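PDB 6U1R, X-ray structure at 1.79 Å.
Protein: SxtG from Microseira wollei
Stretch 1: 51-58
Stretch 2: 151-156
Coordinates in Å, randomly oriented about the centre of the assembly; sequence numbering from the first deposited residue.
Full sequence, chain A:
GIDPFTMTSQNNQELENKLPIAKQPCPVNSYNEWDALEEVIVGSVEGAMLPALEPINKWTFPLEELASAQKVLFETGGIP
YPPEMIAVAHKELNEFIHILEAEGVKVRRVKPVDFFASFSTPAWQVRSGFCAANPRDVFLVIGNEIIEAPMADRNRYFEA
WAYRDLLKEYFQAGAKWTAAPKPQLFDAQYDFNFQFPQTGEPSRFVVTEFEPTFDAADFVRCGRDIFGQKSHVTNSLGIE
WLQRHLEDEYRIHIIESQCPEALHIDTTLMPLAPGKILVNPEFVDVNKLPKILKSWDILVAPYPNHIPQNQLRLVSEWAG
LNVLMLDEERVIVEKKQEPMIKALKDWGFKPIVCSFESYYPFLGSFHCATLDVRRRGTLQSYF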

# COMPACT_ATOMS: atom_id res chain seq x y z
N PRO A 51 15.69 -6.96 16.71
CA PRO A 51 15.96 -6.16 15.51
C PRO A 51 17.17 -6.70 14.77
O PRO A 51 18.10 -7.23 15.37
CB PRO A 51 16.25 -4.76 16.07
CG PRO A 51 15.77 -4.76 17.45
CD PRO A 51 15.86 -6.17 17.94
N ALA A 52 17.16 -6.52 13.45
CA ALA A 52 18.29 -6.86 12.61
C ALA A 52 19.26 -5.69 12.52
O ALA A 52 18.84 -4.52 12.40
CB ALA A 52 17.83 -7.24 11.21
N LEU A 53 20.55 -6.01 12.56
CA LEU A 53 21.59 -4.99 12.58
C LEU A 53 21.66 -4.23 11.27
O LEU A 53 21.96 -3.02 11.26
CB LEU A 53 22.94 -5.65 12.89
CG LEU A 53 24.15 -4.80 13.20
CD1 LEU A 53 23.92 -3.97 14.48
CD2 LEU A 53 25.38 -5.70 13.35
N GLU A 54 21.41 -4.91 10.15
CA GLU A 54 21.64 -4.33 8.83
C GLU A 54 20.36 -4.27 8.04
O GLU A 54 19.45 -5.08 8.26
CB GLU A 54 22.69 -5.15 8.05
CG GLU A 54 24.03 -5.33 8.75
CD GLU A 54 25.04 -4.25 8.41
OE1 GLU A 54 26.19 -4.34 8.89
OE2 GLU A 54 24.68 -3.31 7.67
N PRO A 55 20.25 -3.29 7.12
CA PRO A 55 21.23 -2.23 6.87
C PRO A 55 20.89 -0.92 7.59
O PRO A 55 21.58 0.06 7.30
CB PRO A 55 21.14 -2.04 5.36
CG PRO A 55 19.70 -2.25 5.07
CD PRO A 55 19.21 -3.30 6.08
N ILE A 56 19.90 -0.92 8.51
CA ILE A 56 19.41 0.31 9.16
C ILE A 56 19.87 0.42 10.61
O ILE A 56 20.44 1.43 11.02
CB ILE A 56 17.88 0.41 9.07
CG1 ILE A 56 17.43 0.57 7.62
CG2 ILE A 56 17.36 1.57 9.93
CD1 ILE A 56 15.99 0.34 7.46
N ASN A 57 19.54 -0.58 11.43
CA ASN A 57 19.50 -0.34 12.87
C ASN A 57 20.87 -0.13 13.48
O ASN A 57 20.97 0.48 14.56
CB ASN A 57 18.76 -1.48 13.54
CG ASN A 57 17.31 -1.48 13.15
OD1 ASN A 57 16.70 -0.41 13.04
ND2 ASN A 57 16.76 -2.65 12.88
N LYS A 58 21.93 -0.58 12.84
CA LYS A 58 23.24 -0.27 13.40
C LYS A 58 23.48 1.23 13.52
O LYS A 58 24.31 1.66 14.33
CB LYS A 58 24.35 -0.92 12.57
CG LYS A 58 24.58 -0.34 11.20
CD LYS A 58 25.59 -1.20 10.46
CE LYS A 58 26.00 -0.63 9.12
NZ LYS A 58 27.13 -1.45 8.55
N MET A 151 7.42 1.02 4.97
CA MET A 151 8.53 1.03 5.91
C MET A 151 9.85 0.61 5.27
O MET A 151 9.89 -0.33 4.46
CB MET A 151 8.20 0.13 7.10
CG MET A 151 6.93 0.59 7.85
SD MET A 151 6.54 -0.45 9.29
CE MET A 151 7.69 0.16 10.52
N ALA A 152 10.93 1.30 5.64
CA ALA A 152 12.24 1.04 5.04
C ALA A 152 12.91 -0.22 5.57
O ALA A 152 13.80 -0.77 4.90
CB ALA A 152 13.17 2.24 5.27
N ASP A 153 12.50 -0.69 6.75
CA ASP A 153 13.14 -1.85 7.37
C ASP A 153 12.56 -3.14 6.78
O ASP A 153 11.39 -3.48 7.02
CB ASP A 153 12.97 -1.78 8.88
CG ASP A 153 13.81 -2.82 9.61
OD1 ASP A 153 14.00 -3.91 9.05
OD2 ASP A 153 14.28 -2.53 10.73
N ARG A 154 13.38 -3.84 5.99
CA ARG A 154 12.97 -5.09 5.36
C ARG A 154 12.35 -6.08 6.34
O ARG A 154 11.41 -6.78 6.00
CB ARG A 154 14.18 -5.74 4.67
CG ARG A 154 14.68 -5.00 3.45
CD ARG A 154 16.05 -5.54 3.07
NE ARG A 154 16.51 -5.03 1.78
CZ ARG A 154 17.78 -5.03 1.39
NH1 ARG A 154 18.74 -5.50 2.20
NH2 ARG A 154 18.10 -4.56 0.19
N ASN A 155 12.89 -6.19 7.56
CA ASN A 155 12.35 -7.17 8.49
C ASN A 155 10.93 -6.83 8.94
O ASN A 155 10.26 -7.69 9.51
CB ASN A 155 13.26 -7.31 9.70
CG ASN A 155 14.60 -7.89 9.35
OD1 ASN A 155 15.49 -7.17 8.92
ND2 ASN A 155 14.75 -9.21 9.50
N ARG A 156 10.48 -5.60 8.71
CA ARG A 156 9.15 -5.17 9.12
C ARG A 156 8.14 -5.17 7.97
O ARG A 156 7.04 -4.66 8.13
CB ARG A 156 9.25 -3.79 9.78
CG ARG A 156 10.36 -3.71 10.84
CD ARG A 156 10.33 -2.42 11.63
NE ARG A 156 9.22 -2.37 12.59
CZ ARG A 156 9.06 -1.42 13.49
NH1 ARG A 156 9.92 -0.42 13.56
NH2 ARG A 156 8.04 -1.48 14.34
O HOH W 1 14.37 -5.42 12.66
O HOH W 2 16.58 -3.85 8.19
O HOH W 3 17.64 -7.09 7.37
O HOH W 4 14.27 -0.04 11.86

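Two segments nearly a hundred residues apart in sequence meet here through a small contact of 273 Å², without sharing a strand or any direct backbone hydrogen bond. Their backbones stay well separated, with Ala52 CA 7.2 Å from Asn155 CA and Ile56 CA 6.9 Å from Asp153 CA, so side chains and waters fill the gap.

Ala52 points its methyl toward stretch 2, where CB lies 3.3 Å from Asn155 OD1; so small a side chain fits this close approach. Its backbone is also used: the amide N donates to water 1, which makes a weak bond to Asp153 OD2. Leu53 points away, but its carbonyl O accepts from Lys58 N at 2.9 Å, closing a wide pi-type turn.

Glu54 contributes its carbonyl to the contact. Two waters donate to this O, one also reaching Asp153 OD1 and the other Asn155 OD1, so that water joins acceptors that could not bond one another directly. The carboxylate of Glu54 leads away and forms a salt bridge with Lys58, with Lys58 NZ 3.1 Å from Glu54 OE1.

Pro55 follows a cis peptide bond, and its CG lies obliquely 4.4 Å from Arg154 NH1, a loose van der Waals contact. Ile56 supplies the apolar part: its long, branched side chain carries CD1 across the gap to 4.0 Å from Ala152 CB and 3.6 Å from Asp153 CA.

Asn57 makes the one direct hydrogen bond between the stretches, from ND2 to Asp153 OD2 at 3.3 Å. Asn57 ND2 also donates to Ala52 O at 2.8 Å, tying the turn together, while OD1 accepts from water 4, which also donates to Asp153 OD2. An amide suits this place because it both donates and accepts. Asp153 matches it with a carboxylate whose other oxygen, OD1, accepts from Asn155 N at 2.9 Å.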